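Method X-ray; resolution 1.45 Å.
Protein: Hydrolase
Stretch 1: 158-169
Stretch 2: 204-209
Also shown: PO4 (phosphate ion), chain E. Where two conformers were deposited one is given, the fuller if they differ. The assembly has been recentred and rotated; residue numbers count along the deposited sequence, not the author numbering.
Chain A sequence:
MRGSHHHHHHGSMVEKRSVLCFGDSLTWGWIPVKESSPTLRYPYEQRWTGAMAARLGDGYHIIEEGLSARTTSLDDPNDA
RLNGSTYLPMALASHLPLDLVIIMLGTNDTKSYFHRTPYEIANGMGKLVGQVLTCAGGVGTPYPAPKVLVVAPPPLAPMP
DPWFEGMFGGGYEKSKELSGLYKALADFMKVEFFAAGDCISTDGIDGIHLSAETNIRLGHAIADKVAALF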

# COMPACT_ATOMS: atom_id res chain seq x y z
N PRO A 158 24.10 -1.31 32.40
CA PRO A 158 24.67 -2.54 31.86
C PRO A 158 23.69 -3.70 32.03
O PRO A 158 22.95 -3.76 33.01
CB PRO A 158 25.92 -2.74 32.71
CG PRO A 158 26.33 -1.33 33.06
CD PRO A 158 25.02 -0.65 33.34
N MET A 159 23.70 -4.62 31.06
CA MET A 159 22.71 -5.69 30.99
C MET A 159 23.40 -7.05 31.01
O MET A 159 24.15 -7.37 30.07
CB MET A 159 21.87 -5.56 29.73
CG MET A 159 21.06 -4.28 29.66
SD MET A 159 20.57 -3.97 27.96
CE MET A 159 22.15 -3.58 27.23
N PRO A 160 23.14 -7.90 32.01
CA PRO A 160 23.81 -9.19 32.05
C PRO A 160 23.36 -10.19 31.02
O PRO A 160 24.15 -11.08 30.67
CB PRO A 160 23.53 -9.68 33.48
CG PRO A 160 22.22 -8.98 33.84
CD PRO A 160 22.34 -7.64 33.22
N ASP A 161 22.15 -10.09 30.49
CA ASP A 161 21.68 -11.11 29.56
C ASP A 161 22.15 -10.81 28.14
O ASP A 161 21.89 -9.71 27.64
CB ASP A 161 20.15 -11.16 29.58
CG ASP A 161 19.60 -12.17 28.61
OD1 ASP A 161 19.63 -13.37 28.92
OD2 ASP A 161 19.15 -11.76 27.53
N PRO A 162 22.80 -11.75 27.45
CA PRO A 162 23.31 -11.43 26.11
C PRO A 162 22.24 -11.07 25.10
O PRO A 162 22.53 -10.30 24.17
CB PRO A 162 24.07 -12.70 25.69
CG PRO A 162 23.59 -13.74 26.58
CD PRO A 162 23.29 -13.07 27.88
N TRP A 163 21.02 -11.61 25.22
CA TRP A 163 20.00 -11.24 24.24
C TRP A 163 19.57 -9.79 24.44
O TRP A 163 19.42 -9.04 23.46
CB TRP A 163 18.79 -12.18 24.29
CG TRP A 163 17.83 -11.91 23.18
CD1 TRP A 163 16.56 -11.43 23.29
CD2 TRP A 163 18.08 -12.07 21.77
NE1 TRP A 163 15.99 -11.29 22.04
CE2 TRP A 163 16.91 -11.68 21.09
CE3 TRP A 163 19.18 -12.51 21.02
CZ2 TRP A 163 16.81 -11.71 19.70
CZ3 TRP A 163 19.07 -12.55 19.64
CH2 TRP A 163 17.88 -12.17 18.99
N PHE A 164 19.35 -9.36 25.69
CA PHE A 164 19.07 -7.95 25.94
C PHE A 164 20.25 -7.06 25.54
O PHE A 164 20.04 -5.97 25.01
CB PHE A 164 18.72 -7.71 27.41
CG PHE A 164 17.24 -7.88 27.77
CD1 PHE A 164 16.22 -7.49 26.90
CD2 PHE A 164 16.88 -8.39 29.01
CE1 PHE A 164 14.88 -7.62 27.27
CE2 PHE A 164 15.57 -8.54 29.37
CZ PHE A 164 14.56 -8.16 28.51
N GLU A 165 21.49 -7.49 25.82
CA GLU A 165 22.64 -6.69 25.40
C GLU A 165 22.64 -6.46 23.89
O GLU A 165 22.88 -5.33 23.42
CB GLU A 165 23.95 -7.33 25.85
CG GLU A 165 25.12 -6.48 25.48
CD GLU A 165 26.37 -6.76 26.30
OE1 GLU A 165 26.37 -7.69 27.14
OE2 GLU A 165 27.35 -6.02 26.08
N GLY A 166 22.38 -7.51 23.11
CA GLY A 166 22.27 -7.33 21.67
C GLY A 166 21.09 -6.45 21.29
O GLY A 166 21.18 -5.61 20.39
N MET A 167 19.97 -6.63 21.98
CA MET A 167 18.76 -5.87 21.68
C MET A 167 19.00 -4.38 21.81
O MET A 167 18.46 -3.59 21.03
CB MET A 167 17.65 -6.30 22.65
CG MET A 167 16.29 -5.82 22.27
SD MET A 167 15.03 -6.30 23.48
CE MET A 167 15.08 -8.10 23.35
N PHE A 168 19.81 -3.97 22.80
CA PHE A 168 20.07 -2.56 23.08
C PHE A 168 21.48 -2.10 22.68
O PHE A 168 21.93 -1.04 23.12
CB PHE A 168 19.76 -2.24 24.55
CG PHE A 168 18.29 -2.19 24.83
CD1 PHE A 168 17.57 -1.03 24.57
CD2 PHE A 168 17.62 -3.28 25.35
CE1 PHE A 168 16.22 -0.99 24.80
CE2 PHE A 168 16.25 -3.22 25.59
CZ PHE A 168 15.57 -2.07 25.33
N GLY A 169 22.14 -2.84 21.80
CA GLY A 169 23.43 -2.41 21.28
C GLY A 169 23.43 -1.00 20.75
O GLY A 169 22.59 -0.65 19.92
P PO4 E . 10.55 -2.62 27.39
O1 PO4 E . 9.42 -1.67 27.12
O2 PO4 E . 11.76 -1.84 27.84
O3 PO4 E . 10.28 -3.78 28.32
O4 PO4 E . 10.88 -3.42 26.17
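Stretch 2 204-209: GIDGIH

Stretch 2 lies on stretch 1 as a compact turn-containing loop packed against a proline-rich segment and the helix that follows it, in a largely apolar contact with no direct hydrogen bond across it and one bridging water. About 358 Å² is buried, both sides summed.

Stretch 1 starts as an extended loop at Pro158 and Met159, bends at Pro160 (phi/psi -72/-24) and enters a helix at 162-167. Asp161 is the N-cap: its OD2 accepts from Phe164 N at 3.0 Å, while its backbone O takes Glu165 N at 2.9 Å. Phe168 is the first residue after the helix to leave helical phi/psi.

Stretch 2 has no regular helix or strand. Gly204 to Gly207 form a type I beta turn, closed by Gly207 N to Gly204 O at 3.0 Å, and Gly204 N bonds to His209 O at 2.8 Å, drawing the two ends of the stretch together. Asp206 (chi1 p) braces the bend from within: Asp206 OD1 accepts from Ile208 N at 3.0 Å and from His209 N at 2.9 Å, and OD2 from His209 ND1 at 2.6 Å.

The backbones come nearest at Met159 and Gly207, whose CA atoms are 4.6 Å apart. Through this part the two chains run in roughly opposite directions, Pro158 meeting Gly207 and Pro160 meeting Ile205. Gly207 has a positive phi of 80°, which by itself favours glycine, and space is short as well: an ideal CB on Gly207 would point toward stretch 1 and lie 2.3 Å from Pro158 O and 2.7 Å from Met159 CG, both clashes. Without a side chain, Gly207 brings its CA to 3.4 Å from Pro158 O in a CA-H...O contact. Beside it, Met159 CG lies 3.2 Å from Asp206 O, and Pro160 CD reaches to 3.3 Å from Ile205 O, so the loop of stretch 1 meets the turn largely at its carbonyls. The water joins the same region, its O accepting from Asp161 N at 2.9 Å and donating to Asp206 O at 2.9 Å; it thus links the N-cap residue to the turn.

Ile208 is the centre of the apolar part and has the largest area covered by the other stretch. Its CA-to-CB bond points toward stretch 1, and with chi1 m and chi2 t its CD1 ends among three side chains. Ile208 CD1 sits over one face of the Phe164 ring, 3.6 Å from the centroid and 17° off the normal, a CH-pi contact whose closest pair is Ile208 CD1 to Phe164 CG at 3.5 Å. Ile208 CD1 also lies 3.6 Å from Phe168 CE2 and 4.0 Å from Met159 SD. Phe164 also approaches the turn, with Phe164 CE2 4.2 Å from Asp206 CB. Four residues apart, Phe164 and Phe168 both direct their CA-to-CB bonds toward stretch 2.

Beyond this contact, His209 NE2 donates to O3 of the phosphate ion at 2.6 Å, with O3 at the ring edge; the ion probably comes from the crystallisation liquor.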

# COMPACT_ATOMS: atom_id res chain seq x y z
N GLY A 204 16.92 -2.13 37.95
CA GLY A 204 16.55 -3.53 37.87
C GLY A 204 17.70 -4.40 37.41
O GLY A 204 18.61 -3.96 36.71
N ILE A 205 17.64 -5.68 37.81
CA ILE A 205 18.75 -6.61 37.56
C ILE A 205 19.04 -6.76 36.06
O ILE A 205 20.17 -7.07 35.67
CB ILE A 205 18.52 -7.97 38.26
CG1 ILE A 205 19.68 -8.93 37.99
CG2 ILE A 205 17.19 -8.59 37.83
CD1 ILE A 205 21.06 -8.33 38.26
N ASP A 206 18.03 -6.54 35.21
CA ASP A 206 18.24 -6.69 33.77
C ASP A 206 18.86 -5.47 33.09
O ASP A 206 19.20 -5.58 31.91
CB ASP A 206 16.94 -7.12 33.05
CG ASP A 206 15.78 -6.15 33.26
OD1 ASP A 206 15.99 -4.99 33.71
OD2 ASP A 206 14.63 -6.53 32.92
N GLY A 207 19.07 -4.35 33.80
CA GLY A 207 19.61 -3.14 33.21
C GLY A 207 18.62 -2.29 32.43
O GLY A 207 19.03 -1.32 31.78
N ILE A 208 17.31 -2.63 32.47
CA ILE A 208 16.28 -1.97 31.66
C ILE A 208 15.11 -1.52 32.54
O ILE A 208 14.63 -0.39 32.43
CB ILE A 208 15.78 -2.92 30.55
CG1 ILE A 208 16.91 -3.27 29.58
CG2 ILE A 208 14.63 -2.28 29.77
CD1 ILE A 208 16.71 -4.57 28.86
N HIS A 209 14.64 -2.39 33.42
CA HIS A 209 13.43 -2.13 34.19
C HIS A 209 13.77 -1.70 35.62
O HIS A 209 14.95 -1.57 35.99
CB HIS A 209 12.50 -3.34 34.10
CG HIS A 209 12.21 -3.76 32.69
ND1 HIS A 209 12.80 -4.85 32.09
CD2 HIS A 209 11.41 -3.21 31.75
CE1 HIS A 209 12.36 -4.97 30.85
NE2 HIS A 209 11.54 -3.97 30.61
O HOH W 1 19.95 -8.23 30.96